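Local coordinates for peptide-binding protein (Photobacterium damsela subsp. piscicida, PDB 6SQX) that cleaves the peptidoglycan of potentially competing bacteria as a secreted cell-wall endopeptidase of the NlpC/P60 family, at residues Ile53-Tyr64 with Phe332-Pro340; Arg152-Asn162 with Tyr171-Ser179. All coordinates share one frame; numbering follows the deposited sequence.

Contact 1: residues Ile53-Tyr64 with Phe332-Pro340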
loop_
_atom_site.group_PDB
_atom_site.type_symbol
_atom_site.label_atom_id
_atom_site.label_comp_id
_atom_site.label_asym_id
_atom_site.label_seq_id
_atom_site.Cartn_x
_atom_site.Cartn_y
_atom_site.Cartn_z
ATOM N N ILE A 53 10.129 15.976 -11.141
ATOM C CA ILE A 53 8.891 15.878 -10.364
ATOM C C ILE A 53 7.677 16.208 -11.236
ATOM O O ILE A 53 6.603 15.616 -11.051
ATOM C CB ILE A 53 8.958 16.685 -9.041
ATOM C CG1 ILE A 53 7.804 16.297 -8.084
ATOM C CG2 ILE A 53 8.883 18.180 -9.299
ATOM C CD1 ILE A 53 7.795 14.836 -7.665
ATOM N N ARG A 54 7.824 17.129 -12.200
ATOM C CA ARG A 54 6.725 17.412 -13.114
ATOM C C ARG A 54 6.352 16.166 -13.916
ATOM O O ARG A 54 5.170 15.840 -14.056
ATOM C CB ARG A 54 7.094 18.569 -14.051
ATOM C CG ARG A 54 6.040 18.802 -15.113
ATOM C CD ARG A 54 6.510 19.807 -16.167
ATOM N NE ARG A 54 5.683 19.751 -17.373
ATOM C CZ ARG A 54 5.739 20.633 -18.369
ATOM N NH1 ARG A 54 4.946 20.493 -19.428
ATOM N NH2 ARG A 54 6.584 21.658 -18.309
ATOM N N GLN A 55 7.351 15.438 -14.437
ATOM C CA GLN A 55 7.046 14.215 -15.171
ATOM C C GLN A 55 6.391 13.183 -14.262
ATOM O O GLN A 55 5.427 12.506 -14.659
ATOM C CB GLN A 55 8.318 13.628 -15.777
ATOM C CG GLN A 55 9.116 14.592 -16.663
ATOM C CD GLN A 55 8.267 15.295 -17.721
ATOM O OE1 GLN A 55 7.595 14.644 -18.526
ATOM N NE2 GLN A 55 8.300 16.638 -17.725
ATOM N N MET A 56 6.885 13.055 -13.020
ATOM C CA MET A 56 6.279 12.113 -12.086
ATOM C C MET A 56 4.841 12.511 -11.759
ATOM O O MET A 56 3.959 11.648 -11.633
ATOM C CB MET A 56 7.102 12.054 -10.785
ATOM C CG MET A 56 8.461 11.397 -10.954
ATOM S SD MET A 56 9.408 11.608 -9.462
ATOM C CE MET A 56 10.731 10.438 -9.742
ATOM N N ASN A 57 4.596 13.817 -11.583
ATOM C CA ASN A 57 3.249 14.263 -11.229
ATOM C C ASN A 57 2.280 14.049 -12.396
ATOM O O ASN A 57 1.120 13.691 -12.178
ATOM C CB ASN A 57 3.246 15.748 -10.854
ATOM C CG ASN A 57 3.929 16.080 -9.524
ATOM O OD1 ASN A 57 4.251 17.271 -9.315
ATOM N ND2 ASN A 57 4.137 15.082 -8.633
ATOM N N GLU A 58 2.738 14.260 -13.643
ATOM C CA GLU A 58 1.879 13.974 -14.793
ATOM C C GLU A 58 1.533 12.491 -14.853
ATOM O O GLU A 58 0.375 12.111 -15.100
ATOM C CB GLU A 58 2.561 14.436 -16.079
ATOM C CG GLU A 58 2.520 15.946 -16.222
ATOM C CD GLU A 58 3.291 16.431 -17.422
ATOM O OE1 GLU A 58 3.603 15.578 -18.294
ATOM O OE2 GLU A 58 3.570 17.650 -17.500
ATOM N N TYR A 59 2.521 11.628 -14.615
ATOM C CA TYR A 59 2.237 10.201 -14.597
ATOM C C TYR A 59 1.244 9.872 -13.494
ATOM O O TYR A 59 0.273 9.149 -13.722
ATOM C CB TYR A 59 3.530 9.396 -14.449
ATOM C CG TYR A 59 3.365 7.906 -14.412
ATOM C CD1 TYR A 59 2.911 7.210 -15.523
ATOM C CD2 TYR A 59 3.683 7.172 -13.261
ATOM C CE1 TYR A 59 2.779 5.832 -15.502
ATOM C CE2 TYR A 59 3.552 5.788 -13.221
ATOM C CZ TYR A 59 3.089 5.110 -14.351
ATOM O OH TYR A 59 2.957 3.743 -14.318
ATOM N N PHE A 60 1.459 10.429 -12.282
ATOM C CA PHE A 60 0.511 10.220 -11.192
ATOM C C PHE A 60 -0.919 10.570 -11.613
ATOM O O PHE A 60 -1.857 9.807 -11.353
ATOM C CB PHE A 60 0.937 11.006 -9.935
ATOM C CG PHE A 60 0.043 10.776 -8.755
ATOM C CD1 PHE A 60 -1.193 11.420 -8.661
ATOM C CD2 PHE A 60 0.438 9.916 -7.730
ATOM C CE1 PHE A 60 -2.052 11.161 -7.594
ATOM C CE2 PHE A 60 -0.405 9.666 -6.652
ATOM C CZ PHE A 60 -1.660 10.301 -6.586
ATOM N N ASN A 61 -1.112 11.749 -12.205
ATOM C CA ASN A 61 -2.475 12.141 -12.564
ATOM C C ASN A 61 -3.086 11.176 -13.580
ATOM O O ASN A 61 -4.258 10.804 -13.464
ATOM C CB ASN A 61 -2.512 13.593 -13.032
ATOM C CG ASN A 61 -2.494 14.592 -11.845
ATOM O OD1 ASN A 61 -2.768 14.215 -10.692
ATOM N ND2 ASN A 61 -2.200 15.858 -12.133
ATOM N N THR A 62 -2.287 10.699 -14.545
ATOM C CA THR A 62 -2.824 9.747 -15.511
ATOM C C THR A 62 -3.257 8.463 -14.831
ATOM O O THR A 62 -4.354 7.948 -15.091
ATOM C CB THR A 62 -1.790 9.447 -16.587
ATOM O OG1 THR A 62 -1.505 10.660 -17.308
ATOM C CG2 THR A 62 -2.335 8.384 -17.576
ATOM N N GLN A 63 -2.424 7.946 -13.915
ATOM C CA GLN A 63 -2.747 6.667 -13.301
ATOM C C GLN A 63 -3.861 6.818 -12.277
ATOM O O GLN A 63 -4.750 5.951 -12.167
ATOM C CB GLN A 63 -1.512 6.061 -12.606
ATOM C CG GLN A 63 -0.275 5.880 -13.535
ATOM C CD GLN A 63 -0.573 5.057 -14.800
ATOM O OE1 GLN A 63 -1.281 5.513 -15.686
ATOM N NE2 GLN A 63 -0.034 3.835 -14.865
ATOM N N TYR A 64 -3.786 7.898 -11.488
ATOM C CA TYR A 64 -4.721 8.091 -10.380
ATOM C C TYR A 64 -6.142 8.351 -10.881
ATOM O O TYR A 64 -7.117 7.877 -10.272
ATOM C CB TYR A 64 -4.255 9.271 -9.534
ATOM C CG TYR A 64 -5.029 9.514 -8.267
ATOM C CD1 TYR A 64 -4.905 8.648 -7.182
ATOM C CD2 TYR A 64 -5.826 10.653 -8.120
ATOM C CE1 TYR A 64 -5.569 8.905 -5.970
ATOM C CE2 TYR A 64 -6.487 10.900 -6.933
ATOM C CZ TYR A 64 -6.370 10.004 -5.883
ATOM O OH TYR A 64 -7.003 10.250 -4.668
ATOM N N PHE A 332 4.613 7.944 -1.127
ATOM C CA PHE A 332 4.914 8.644 -2.367
ATOM C C PHE A 332 3.710 9.396 -2.907
ATOM O O PHE A 332 3.881 10.419 -3.590
ATOM C CB PHE A 332 5.530 7.673 -3.386
ATOM C CG PHE A 332 6.998 7.442 -3.150
ATOM C CD1 PHE A 332 7.925 8.399 -3.544
ATOM C CD2 PHE A 332 7.445 6.292 -2.470
ATOM C CE1 PHE A 332 9.312 8.223 -3.314
ATOM C CE2 PHE A 332 8.821 6.111 -2.230
ATOM C CZ PHE A 332 9.756 7.085 -2.666
ATOM N N SER A 333 2.487 8.908 -2.600
ATOM C CA SER A 333 1.280 9.565 -3.105
ATOM C C SER A 333 1.183 11.005 -2.617
ATOM O O SER A 333 0.693 11.873 -3.341
ATOM C CB SER A 333 0.008 8.777 -2.762
ATOM O OG SER A 333 -0.284 8.822 -1.355
ATOM N N THR A 334 1.633 11.265 -1.381
ATOM C CA THR A 334 1.614 12.622 -0.816
ATOM C C THR A 334 2.398 13.610 -1.675
ATOM O O THR A 334 2.085 14.813 -1.713
ATOM C CB THR A 334 2.255 12.531 0.568
ATOM O OG1 THR A 334 1.397 11.716 1.368
ATOM C CG2 THR A 334 2.428 13.885 1.251
ATOM N N PHE A 335 3.404 13.110 -2.391
ATOM C CA PHE A 335 4.284 13.886 -3.251
ATOM C C PHE A 335 3.871 13.815 -4.729
ATOM O O PHE A 335 4.617 14.309 -5.589
ATOM C CB PHE A 335 5.721 13.388 -3.055
ATOM C CG PHE A 335 6.205 13.578 -1.646
ATOM C CD1 PHE A 335 6.676 14.837 -1.241
ATOM C CD2 PHE A 335 6.132 12.537 -0.734
ATOM C CE1 PHE A 335 7.087 15.042 0.068
ATOM C CE2 PHE A 335 6.558 12.731 0.590
ATOM C CZ PHE A 335 7.001 14.003 0.990
ATOM N N GLY A 336 2.741 13.162 -5.034
ATOM C CA GLY A 336 2.373 13.004 -6.437
ATOM C C GLY A 336 3.287 12.085 -7.219
ATOM O O GLY A 336 3.530 12.332 -8.405
ATOM N N ILE A 337 3.781 11.024 -6.584
ATOM C CA ILE A 337 4.609 10.018 -7.227
ATOM C C ILE A 337 3.845 8.722 -7.086
ATOM O O ILE A 337 3.476 8.340 -5.967
ATOM C CB ILE A 337 5.987 9.925 -6.563
ATOM C CG1 ILE A 337 6.725 11.262 -6.734
ATOM C CG2 ILE A 337 6.766 8.760 -7.159
ATOM C CD1 ILE A 337 8.064 11.320 -5.985
ATOM N N TRP A 338 3.525 8.083 -8.224
ATOM C CA TRP A 338 2.582 6.969 -8.242
ATOM C C TRP A 338 3.350 5.660 -8.280
ATOM O O TRP A 338 4.152 5.444 -9.205
ATOM C CB TRP A 338 1.697 7.034 -9.496
ATOM C CG TRP A 338 0.487 6.142 -9.409
ATOM C CD1 TRP A 338 -0.738 6.460 -8.862
ATOM C CD2 TRP A 338 0.381 4.780 -9.873
ATOM N NE1 TRP A 338 -1.588 5.384 -8.964
ATOM C CE2 TRP A 338 -0.922 4.336 -9.569
ATOM C CE3 TRP A 338 1.263 3.904 -10.529
ATOM C CZ2 TRP A 338 -1.370 3.052 -9.878
ATOM C CZ3 TRP A 338 0.814 2.621 -10.854
ATOM C CH2 TRP A 338 -0.486 2.203 -10.526
ATOM N N LEU A 339 3.062 4.775 -7.318
ATOM C CA LEU A 339 3.541 3.399 -7.321
ATOM C C LEU A 339 2.354 2.454 -7.417
ATOM O O LEU A 339 1.267 2.749 -6.906
ATOM C CB LEU A 339 4.258 3.082 -5.988
ATOM C CG LEU A 339 5.535 3.868 -5.671
ATOM C CD1 LEU A 339 6.217 3.304 -4.408
ATOM C CD2 LEU A 339 6.518 3.960 -6.836
ATOM N N PRO A 340 2.543 1.281 -8.031
ATOM C CA PRO A 340 1.489 0.253 -7.971
ATOM C C PRO A 340 1.289 -0.313 -6.584
ATOM O O PRO A 340 2.072 -0.008 -5.682
ATOM C CB PRO A 340 1.951 -0.828 -8.957
ATOM C CG PRO A 340 3.313 -0.473 -9.361
ATOM C CD PRO A 340 3.680 0.910 -8.883
HETATM O O HOH W 1 4.708 9.144 -10.517
#
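Asn-57 reaches from helix 50-64 to the turn that ends helix 326-334, and its ND2 donates to two successive backbone carbonyls. The bond from Asn-57 ND2 to Gly-336 O is the shorter at 2.8 Å, although the nitrogen stands above that carbonyl's plane. Phe-335 O, 3.2 Å from ND2 of Asn-57, is met in its own plane on a lone pair. Both acceptors lie close to the amide plane of Asn-57, an arrangement that fixes the rotation of the amide. Beside this pair, a water ties the two backbones together, donating to Met-56 O and accepting from Trp-338 N.

The turn is a Schellman motif. Gly-336 leaves the helix with a positive phi of 68°, Ile-337 N bonds back to Phe-332 O, and Gly-336 N to Ser-333 O. With no side chain on Gly-336, the Asn-57 amide can sit close against the turn. In NlpC/P60 enzymes the nucleophilic cysteine generally sits at the N-terminal end of this helix, consistent with Cys-324, deposited as cysteinesulfonic acid, just before it.

Aromatic packing follows. Phe-60 CG is anti to its backbone nitrogen (chi1 -177°), which brings the ring over Gly-336, whose CA makes a CH-pi contact 4.2 Å from the Phe-60 ring centroid. The indole edge of Trp-338 points toward the face of Phe-60 in an offset edge-to-face pair, planes 71° apart. Gln-63 CB stands over the five-membered ring of Trp-338, 3.5 Å from its centroid, while Gln-63 NE2 bonds to Pro-81 O and Trp-338 NE1 to Gln-204.

The aliphatic contacts centre on Ile-337. Met-56 runs alongside it, SD 3.7 Å from Ile-337 CD1, whereas Ile-53 crosses it nearly at right angles, bringing CD1 to 3.8 Å from Ile-337 CG1.

Contact 2: residues Arg152-Asn162 with Tyr171-Ser179. With EDO (1,2-ethanediol), chain H; EDO (1,2-ethanediol), chain P.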
loop_
_atom_site.group_PDB
_atom_site.type_symbol
_atom_site.label_atom_id
_atom_site.label_comp_id
_atom_site.label_asym_id
_atom_site.label_seq_id
_atom_site.Cartn_x
_atom_site.Cartn_y
_atom_site.Cartn_z
ATOM N N ARG A 152 -11.767 -5.874 -0.217
ATOM C CA ARG A 152 -11.824 -7.298 0.095
ATOM C C ARG A 152 -11.867 -8.119 -1.203
ATOM O O ARG A 152 -12.501 -7.711 -2.185
ATOM C CB ARG A 152 -13.134 -7.606 0.892
ATOM C CG ARG A 152 -13.388 -6.673 2.131
ATOM C CD ARG A 152 -12.370 -6.918 3.267
ATOM N NE ARG A 152 -12.655 -8.197 3.918
ATOM C CZ ARG A 152 -11.833 -8.836 4.740
ATOM N NH1 ARG A 152 -10.633 -8.294 4.989
ATOM N NH2 ARG A 152 -12.205 -9.996 5.294
ATOM N N SER A 153 -11.242 -9.297 -1.196
ATOM C CA SER A 153 -11.251 -10.078 -2.431
ATOM C C SER A 153 -12.599 -10.730 -2.703
ATOM O O SER A 153 -12.864 -11.109 -3.852
ATOM C CB SER A 153 -10.157 -11.124 -2.386
ATOM O OG SER A 153 -10.427 -12.126 -1.429
ATOM N N LEU A 154 -13.428 -10.929 -1.684
ATOM C CA LEU A 154 -14.785 -11.447 -1.749
ATOM C C LEU A 154 -15.644 -10.518 -0.911
ATOM O O LEU A 154 -15.131 -9.883 0.017
ATOM C CB LEU A 154 -14.852 -12.842 -1.110
ATOM C CG LEU A 154 -14.100 -13.949 -1.850
ATOM C CD1 LEU A 154 -14.123 -15.224 -1.010
ATOM C CD2 LEU A 154 -14.741 -14.183 -3.237
ATOM N N PRO A 155 -16.937 -10.431 -1.189
ATOM C CA PRO A 155 -17.790 -9.471 -0.435
ATOM C C PRO A 155 -18.169 -10.008 0.935
ATOM O O PRO A 155 -19.284 -10.498 1.173
ATOM C CB PRO A 155 -19.010 -9.309 -1.347
ATOM C CG PRO A 155 -19.084 -10.629 -2.108
ATOM C CD PRO A 155 -17.627 -10.981 -2.372
ATOM N N THR A 156 -17.208 -9.907 1.858
ATOM C CA THR A 156 -17.412 -10.380 3.221
ATOM C C THR A 156 -16.405 -9.694 4.121
ATOM O O THR A 156 -15.272 -9.414 3.704
ATOM C CB THR A 156 -17.241 -11.912 3.348
ATOM O OG1 THR A 156 -17.493 -12.349 4.701
ATOM C CG2 THR A 156 -15.841 -12.346 2.936
ATOM N N SER A 157 -16.855 -9.396 5.338
ATOM C CA SER A 157 -15.967 -8.920 6.385
ATOM C C SER A 157 -15.334 -10.064 7.160
ATOM O O SER A 157 -14.453 -9.818 7.998
ATOM C CB SER A 157 -16.713 -7.984 7.337
ATOM O OG SER A 157 -17.837 -8.637 7.895
ATOM N N ASP A 158 -15.760 -11.292 6.901
ATOM C CA ASP A 158 -15.173 -12.435 7.579
ATOM C C ASP A 158 -13.797 -12.685 6.992
ATOM O O ASP A 158 -13.517 -12.294 5.852
ATOM C CB ASP A 158 -16.058 -13.653 7.355
ATOM C CG ASP A 158 -15.855 -14.733 8.426
ATOM O OD1 ASP A 158 -15.030 -14.517 9.352
ATOM O OD2 ASP A 158 -16.519 -15.795 8.360
ATOM N N ALA A 159 -12.914 -13.262 7.811
ATOM C CA ALA A 159 -11.518 -13.474 7.455
ATOM C C ALA A 159 -11.314 -14.857 6.869
ATOM O O ALA A 159 -12.124 -15.775 7.081
ATOM C CB ALA A 159 -10.631 -13.344 8.698
ATOM N N PHE A 160 -10.184 -15.009 6.158
ATOM C CA PHE A 160 -9.607 -16.333 5.884
ATOM C C PHE A 160 -8.179 -16.305 6.410
ATOM O O PHE A 160 -7.306 -15.678 5.790
ATOM C CB PHE A 160 -9.595 -16.704 4.392
ATOM C CG PHE A 160 -9.066 -18.094 4.142
ATOM C CD1 PHE A 160 -7.702 -18.336 4.040
ATOM C CD2 PHE A 160 -9.927 -19.155 4.061
ATOM C CE1 PHE A 160 -7.201 -19.616 3.860
ATOM C CE2 PHE A 160 -9.440 -20.450 3.876
ATOM C CZ PHE A 160 -8.072 -20.673 3.773
ATOM N N TYR A 161 -7.966 -16.962 7.552
ATOM C CA TYR A 161 -6.650 -17.170 8.135
ATOM C C TYR A 161 -6.223 -18.614 7.933
ATOM O O TYR A 161 -7.051 -19.531 7.947
ATOM C CB TYR A 161 -6.686 -16.929 9.644
ATOM C CG TYR A 161 -6.978 -15.512 10.050
ATOM C CD1 TYR A 161 -6.054 -14.477 9.788
ATOM C CD2 TYR A 161 -8.133 -15.222 10.767
ATOM C CE1 TYR A 161 -6.316 -13.168 10.179
ATOM C CE2 TYR A 161 -8.392 -13.919 11.219
ATOM C CZ TYR A 161 -7.491 -12.894 10.894
ATOM O OH TYR A 161 -7.734 -11.601 11.311
ATOM N N ASN A 162 -4.920 -18.813 7.760
ATOM C CA ASN A 162 -4.365 -20.138 8.008
ATOM C C ASN A 162 -4.239 -20.341 9.528
ATOM O O ASN A 162 -4.494 -19.422 10.311
ATOM C CB ASN A 162 -3.011 -20.274 7.316
ATOM C CG ASN A 162 -3.135 -20.317 5.776
ATOM O OD1 ASN A 162 -4.014 -21.008 5.225
ATOM N ND2 ASN A 162 -2.268 -19.578 5.095
ATOM N N TYR A 171 -3.684 -13.222 12.610
ATOM C CA TYR A 171 -3.758 -11.785 12.398
ATOM C C TYR A 171 -2.344 -11.216 12.268
ATOM O O TYR A 171 -1.440 -11.623 13.011
ATOM C CB TYR A 171 -4.503 -11.135 13.584
ATOM C CG TYR A 171 -4.690 -9.657 13.420
ATOM C CD1 TYR A 171 -5.815 -9.141 12.785
ATOM C CD2 TYR A 171 -3.734 -8.755 13.911
ATOM C CE1 TYR A 171 -6.003 -7.746 12.637
ATOM C CE2 TYR A 171 -3.894 -7.395 13.747
ATOM C CZ TYR A 171 -5.022 -6.881 13.108
ATOM O OH TYR A 171 -5.155 -5.508 12.955
ATOM N N PRO A 172 -2.095 -10.288 11.328
ATOM C CA PRO A 172 -3.072 -9.595 10.464
ATOM C C PRO A 172 -3.260 -10.271 9.088
ATOM O O PRO A 172 -3.818 -9.628 8.178
ATOM C CB PRO A 172 -2.420 -8.204 10.262
ATOM C CG PRO A 172 -0.880 -8.517 10.192
ATOM C CD PRO A 172 -0.768 -9.617 11.293
ATOM N N PHE A 173 -2.790 -11.513 8.936
ATOM C CA PHE A 173 -2.766 -12.182 7.629
ATOM C C PHE A 173 -4.116 -12.823 7.282
ATOM O O PHE A 173 -4.239 -14.044 7.098
ATOM C CB PHE A 173 -1.625 -13.190 7.623
ATOM C CG PHE A 173 -0.280 -12.552 7.753
ATOM C CD1 PHE A 173 0.305 -11.877 6.672
ATOM C CD2 PHE A 173 0.382 -12.506 9.002
ATOM C CE1 PHE A 173 1.541 -11.220 6.796
ATOM C CE2 PHE A 173 1.625 -11.875 9.122
ATOM C CZ PHE A 173 2.194 -11.212 8.027
ATOM N N ASP A 174 -5.129 -11.955 7.170
ATOM C CA ASP A 174 -6.427 -12.319 6.597
ATOM C C ASP A 174 -6.295 -12.194 5.089
ATOM O O ASP A 174 -6.185 -11.091 4.571
ATOM C CB ASP A 174 -7.467 -11.324 7.124
ATOM C CG ASP A 174 -8.826 -11.439 6.423
ATOM O OD1 ASP A 174 -9.015 -12.368 5.595
ATOM O OD2 ASP A 174 -9.701 -10.601 6.700
ATOM N N TYR A 175 -6.309 -13.330 4.384
ATOM C CA TYR A 175 -5.982 -13.265 2.964
ATOM C C TYR A 175 -7.077 -12.635 2.120
ATOM O O TYR A 175 -6.804 -12.304 0.955
ATOM C CB TYR A 175 -5.581 -14.665 2.464
ATOM C CG TYR A 175 -4.243 -15.039 3.068
ATOM C CD1 TYR A 175 -3.064 -14.408 2.648
ATOM C CD2 TYR A 175 -4.163 -15.911 4.150
ATOM C CE1 TYR A 175 -1.826 -14.711 3.266
ATOM C CE2 TYR A 175 -2.950 -16.225 4.738
ATOM C CZ TYR A 175 -1.792 -15.606 4.298
ATOM O OH TYR A 175 -0.583 -15.900 4.901
ATOM N N ILE A 176 -8.277 -12.426 2.680
ATOM C CA ILE A 176 -9.328 -11.679 1.980
ATOM C C ILE A 176 -9.001 -10.197 1.912
ATOM O O ILE A 176 -9.538 -9.475 1.059
ATOM C CB ILE A 176 -10.698 -11.895 2.656
ATOM C CG1 ILE A 176 -10.997 -13.385 2.847
ATOM C CG2 ILE A 176 -11.821 -11.193 1.885
ATOM C CD1 ILE A 176 -10.998 -14.186 1.571
ATOM N N GLN A 177 -8.129 -9.706 2.798
ATOM C CA GLN A 177 -7.851 -8.282 2.887
ATOM C C GLN A 177 -6.855 -7.850 1.807
ATOM O O GLN A 177 -5.733 -8.380 1.742
ATOM C CB GLN A 177 -7.299 -7.988 4.283
ATOM C CG GLN A 177 -6.962 -6.463 4.492
ATOM C CD GLN A 177 -8.143 -5.529 4.089
ATOM O OE1 GLN A 177 -9.334 -5.853 4.365
ATOM N NE2 GLN A 177 -7.824 -4.408 3.399
ATOM N N LEU A 178 -7.238 -6.883 0.956
ATOM C CA LEU A 178 -6.372 -6.521 -0.165
ATOM C C LEU A 178 -5.716 -5.150 -0.057
ATOM O O LEU A 178 -4.497 -5.022 -0.290
ATOM C CB LEU A 178 -7.179 -6.528 -1.460
ATOM C CG LEU A 178 -7.710 -7.897 -1.879
ATOM C CD1 LEU A 178 -8.454 -7.766 -3.232
ATOM C CD2 LEU A 178 -6.596 -8.976 -1.983
ATOM N N SER A 179 -6.494 -4.097 0.215
ATOM C CA SER A 179 -5.955 -2.739 0.189
ATOM C C SER A 179 -6.780 -1.842 1.100
ATOM O O SER A 179 -7.910 -2.177 1.458
ATOM C CB SER A 179 -6.021 -2.134 -1.218
ATOM O OG SER A 179 -5.251 -2.931 -2.106
HETATM C C1 EDO H . -4.060 -18.425 1.745
HETATM O O1 EDO H . -4.297 -19.690 1.099
HETATM C C2 EDO H . -2.578 -18.090 1.697
HETATM O O2 EDO H . -1.846 -19.147 2.363
HETATM C C1 EDO P . 2.800 -13.801 4.349
HETATM O O1 EDO P . 1.743 -14.131 3.460
HETATM C C2 EDO P . 2.448 -14.510 5.645
HETATM O O2 EDO P . 3.532 -14.414 6.572
HETATM O O HOH W 2 -7.831 -13.168 -1.410
HETATM O O HOH W 3 -11.203 -9.774 8.818
HETATM O O HOH W 4 -3.147 -16.441 8.172
#
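Asp-174 OD2 is gripped by both terminal nitrogens of Arg-152, an end-on salt bridge onto a single oxygen. Arg-152 NH2, 2.9 Å from OD2 of Asp-174, uses the syn lone pair, while NH1 comes from above the carboxylate plane; a water donates to OD2 as well. The bridge closes the base of a long excursion between strands 149-152 and 177-181, probably the counterpart of the RT loop of an SH3-type domain. Arg-152 and Gln-177 form an antiparallel non-hydrogen-bonded pair there, and beside it Ser-153 N bonds to Ile-176 O.

The other carboxylate oxygen organises the backbone. Phe-160 N and Ile-176 N reach Asp-174 OD1 from opposite faces of its plane, at 2.9 and 3.0 Å respectively; the second bond makes an Asx turn, within a type I turn from Asp-174 to Gln-177. Tyr-175 N returns a bond of 2.9 Å to Phe-160 O.

Bends at chi2 and chi3 (-69° and -72°) fold the Arg-152 chain back so that its guanidinium edge is lined with acceptors. Gln-177 OE1 takes NH1 of Arg-152 at 2.8 Å on a lone pair, and Thr-156 O receives NE in the guanidinium plane. Together these bonds fix the position and rotation of the guanidinium, whose charge would tend to keep Asp-174 ionised. In the conformer described, Ile-176 lays CG2 over one guanidinium face, toward its rim, and turns CG1 to Phe-160 CB.

Toward the far end of the loop, Tyr-161 crosses Asp-174 at about a right angle and lies alongside Tyr-171, whose own hydroxyl bonds to Asp-319. Tyr-161 OH sits at the edge of the Tyr-171 ring, near its plane and 3.5 Å from Tyr-171 CD1.

Overall arrangement
Contact 2 is nested along the chain within the 267 residues that separate the two segments of contact 1: residues 53-64 come first, then both segments of 152-162 with 171-179, and finally 332-340. Their centres lie 29 Å apart on opposite sides of the chain's centre, with nearest atoms about 8 Å apart. Contact 1 joins the N-terminal helix 50-64 to helix 326-334 of the NlpC/P60 region, whereas contact 2 is local, joining the ends of the excursion between strands 149-152 and 177-181, probably all of the SH3-type part. The two regions nevertheless meet: Arg-341, immediately after 332-340, bonds to Leu-178 O and Ser-179 OG, and Gly-316 O accepts from Gln-177. The N-terminal, SH3-type and peptidase parts thus pack into one body.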